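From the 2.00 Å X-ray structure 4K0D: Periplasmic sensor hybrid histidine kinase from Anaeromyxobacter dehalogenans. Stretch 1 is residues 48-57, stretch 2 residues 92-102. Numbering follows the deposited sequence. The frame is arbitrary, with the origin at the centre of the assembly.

Stretch 1 (48-57) RMDALQAALR
Stretch 2, residues 92-102: AAVALGTAVAT

Where two helices meet, a glycine can supply a surface as well as a gap, and here the space a CB on Gly97 would fill is taken by Leu52 from the facing helix, with Met49 CE beside it. A CB built on Gly97 with ideal geometry would point toward the facing helix and lie only 3.0 Å from Leu52 CD2, a tight approach. In its absence Leu52 CD2 rests 4.0 Å from Gly97 CA, and the methyl carbon CE of Met49, a selenomethionine, comes within 3.8 Å of Gly97 O.

Residues 48-57 and 92-101 are helical, with phi near -65° and psi near -40°; Thr102, at -80°/0°, departs from this pattern. Each belongs to a helix that begins earlier in the chain, and the first also continues beyond Arg57. Regular i to i+4 hydrogen bonds hold the backbones, for example Leu56 N to Leu52 O at 3.0 Å and Ala101 N to Gly97 O at 2.8 Å. Thr102, with chi1 p, adds a side-chain bond from its OG1 to Thr98 O at 3.0 Å.

The helices run nearly antiparallel, at 166° between their N-to-C directions, and their axes approach to 11.1 Å. The register is set by Met49 CA opposite Gly97 CA at 7.3 Å and Leu56 CA opposite Ala93 CA at 8.4 Å. Thus Met49, Leu52 and Leu56, spaced by three and four residues, present one face of their helix to Ala93, Gly97 and Ala101, spaced by four.

Larger side chains reaching across to small residues illustrate the principle. Met49 leaves its backbone sideways, but its end turns nearer: chi1 is t, chi2 p and chi3 129°, between wells. Its CE lies 3.9 Å from Ala101 CB, an apolar contact beside the approach to Gly97. Leu52 points toward the partner with chi1 t and chi2 p, its CD2 also 4.3 Å from Ala93 O. Leu56, likewise directed toward the partner, adopts m and t for chi1 and chi2. Its two methyls diverge: CD2 packs 4.0 Å from Ala93 CB, while CD1 lies 3.7 Å from CG2 of Val94, a more exposed residue with chi1 t whose CA-to-CB bond points sideways.

No hydrogen bond crosses the interface. The backbone polar groups are largely engaged within each helix, so the cross-helix contacts rely on van der Waals packing and apolar burial. The summed buried surface is modest, 251 Å².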

# COMPACT_ATOMS: atom_id res chain seq x y z
N ARG B 48 -24.29 -13.22 -9.04
CA ARG B 48 -22.89 -13.54 -9.30
C ARG B 48 -22.44 -13.02 -10.66
O ARG B 48 -21.27 -12.60 -10.78
CB ARG B 48 -22.57 -15.01 -9.11
CG ARG B 48 -22.65 -15.48 -7.66
CD ARG B 48 -22.36 -16.98 -7.58
NE ARG B 48 -22.52 -17.54 -6.25
N MSE B 49 -23.33 -13.00 -11.66
CA MSE B 49 -23.04 -12.30 -12.91
C MSE B 49 -22.86 -10.81 -12.57
O MSE B 49 -21.92 -10.18 -13.05
CB MSE B 49 -24.15 -12.47 -13.95
CG MSE B 49 -23.88 -11.75 -15.28
SE MSE B 49 -21.95 -12.06 -15.96
CE MSE B 49 -22.31 -12.63 -17.77
N ASP B 50 -23.74 -10.24 -11.74
CA ASP B 50 -23.66 -8.82 -11.39
C ASP B 50 -22.31 -8.50 -10.79
O ASP B 50 -21.73 -7.49 -11.13
CB ASP B 50 -24.73 -8.44 -10.36
CG ASP B 50 -26.14 -8.26 -11.00
OD1 ASP B 50 -26.25 -8.08 -12.23
OD2 ASP B 50 -27.14 -8.25 -10.26
N ALA B 51 -21.83 -9.34 -9.87
CA ALA B 51 -20.57 -9.07 -9.18
C ALA B 51 -19.37 -9.12 -10.14
O ALA B 51 -18.46 -8.33 -10.01
CB ALA B 51 -20.38 -10.07 -8.06
N LEU B 52 -19.38 -10.05 -11.09
CA LEU B 52 -18.29 -10.15 -12.04
C LEU B 52 -18.26 -8.88 -12.87
O LEU B 52 -17.19 -8.30 -13.17
CB LEU B 52 -18.52 -11.33 -12.97
CG LEU B 52 -17.65 -11.34 -14.22
CD1 LEU B 52 -16.19 -11.34 -13.83
CD2 LEU B 52 -17.99 -12.59 -15.11
N GLN B 53 -19.45 -8.46 -13.26
CA GLN B 53 -19.61 -7.21 -13.96
C GLN B 53 -19.09 -6.04 -13.17
O GLN B 53 -18.35 -5.19 -13.70
CB GLN B 53 -21.07 -6.94 -14.18
CG GLN B 53 -21.29 -6.35 -15.48
CD GLN B 53 -21.19 -7.42 -16.53
OE1 GLN B 53 -21.35 -8.62 -16.25
NE2 GLN B 53 -20.93 -7.01 -17.74
N ALA B 54 -19.53 -5.94 -11.92
CA ALA B 54 -19.02 -4.90 -11.05
C ALA B 54 -17.49 -5.02 -10.89
O ALA B 54 -16.81 -4.01 -10.82
CB ALA B 54 -19.69 -4.95 -9.67
N ALA B 55 -16.96 -6.22 -10.78
CA ALA B 55 -15.51 -6.40 -10.57
C ALA B 55 -14.76 -5.86 -11.74
O ALA B 55 -13.70 -5.32 -11.61
CB ALA B 55 -15.14 -7.92 -10.35
N LEU B 56 -15.35 -5.96 -12.92
CA LEU B 56 -14.66 -5.51 -14.10
C LEU B 56 -14.54 -3.98 -14.08
O LEU B 56 -13.52 -3.45 -14.41
CB LEU B 56 -15.42 -5.96 -15.35
CG LEU B 56 -15.38 -7.46 -15.69
CD1 LEU B 56 -16.30 -7.75 -16.87
CD2 LEU B 56 -13.94 -7.95 -15.96
N ARG B 57 -15.62 -3.29 -13.73
CA ARG B 57 -15.61 -1.82 -13.63
C ARG B 57 -14.64 -1.35 -12.55
O ARG B 57 -13.92 -0.37 -12.74
CB ARG B 57 -17.02 -1.26 -13.32
CG ARG B 57 -18.03 -1.55 -14.45
N ALA B 92 -10.65 -11.81 -21.61
CA ALA B 92 -10.82 -13.23 -21.27
C ALA B 92 -11.88 -13.42 -20.21
O ALA B 92 -12.63 -14.42 -20.20
CB ALA B 92 -9.55 -13.82 -20.78
N ALA B 93 -11.94 -12.48 -19.29
CA ALA B 93 -12.89 -12.63 -18.19
C ALA B 93 -14.30 -12.47 -18.74
O ALA B 93 -15.17 -13.20 -18.36
CB ALA B 93 -12.60 -11.59 -17.09
N VAL B 94 -14.53 -11.49 -19.62
CA VAL B 94 -15.81 -11.30 -20.28
C VAL B 94 -16.20 -12.54 -21.08
O VAL B 94 -17.37 -12.95 -21.09
CB VAL B 94 -15.74 -10.06 -21.19
CG1 VAL B 94 -16.99 -9.90 -22.07
CG2 VAL B 94 -15.59 -8.85 -20.33
N ALA B 95 -15.22 -13.17 -21.71
CA ALA B 95 -15.49 -14.33 -22.55
C ALA B 95 -15.87 -15.51 -21.67
O ALA B 95 -16.69 -16.34 -22.06
CB ALA B 95 -14.25 -14.67 -23.38
N LEU B 96 -15.25 -15.63 -20.50
CA LEU B 96 -15.69 -16.68 -19.58
C LEU B 96 -17.15 -16.38 -19.15
O LEU B 96 -18.02 -17.26 -19.18
CB LEU B 96 -14.76 -16.76 -18.39
CG LEU B 96 -15.42 -17.58 -17.30
CD1 LEU B 96 -15.77 -18.90 -17.88
CD2 LEU B 96 -14.56 -17.82 -16.12
N GLY B 97 -17.42 -15.13 -18.80
CA GLY B 97 -18.74 -14.78 -18.33
C GLY B 97 -19.77 -15.10 -19.39
O GLY B 97 -20.76 -15.76 -19.16
N THR B 98 -19.51 -14.61 -20.58
CA THR B 98 -20.43 -14.65 -21.67
C THR B 98 -20.69 -16.13 -21.99
O THR B 98 -21.79 -16.55 -22.35
CB THR B 98 -19.83 -13.85 -22.84
OG1 THR B 98 -20.87 -13.27 -23.62
CG2 THR B 98 -19.00 -14.74 -23.74
N ALA B 99 -19.67 -16.95 -21.79
CA ALA B 99 -19.83 -18.37 -22.06
C ALA B 99 -20.78 -19.02 -21.05
O ALA B 99 -21.66 -19.79 -21.42
CB ALA B 99 -18.49 -19.04 -22.04
N VAL B 100 -20.59 -18.72 -19.78
CA VAL B 100 -21.47 -19.20 -18.76
C VAL B 100 -22.84 -18.66 -19.09
O VAL B 100 -23.80 -19.39 -19.10
CB VAL B 100 -21.01 -18.80 -17.36
CG1 VAL B 100 -22.07 -19.17 -16.32
CG2 VAL B 100 -19.66 -19.49 -17.02
N ALA B 101 -22.96 -17.40 -19.42
CA ALA B 101 -24.30 -16.85 -19.61
C ALA B 101 -25.07 -17.48 -20.78
O ALA B 101 -26.24 -17.76 -20.65
CB ALA B 101 -24.27 -15.32 -19.77
N THR B 102 -24.42 -17.63 -21.93
CA THR B 102 -25.09 -18.05 -23.15
C THR B 102 -25.31 -19.53 -23.14
O THR B 102 -25.84 -20.07 -24.11
CB THR B 102 -24.26 -17.79 -24.38
OG1 THR B 102 -23.02 -18.50 -24.24
CG2 THR B 102 -23.96 -16.30 -24.55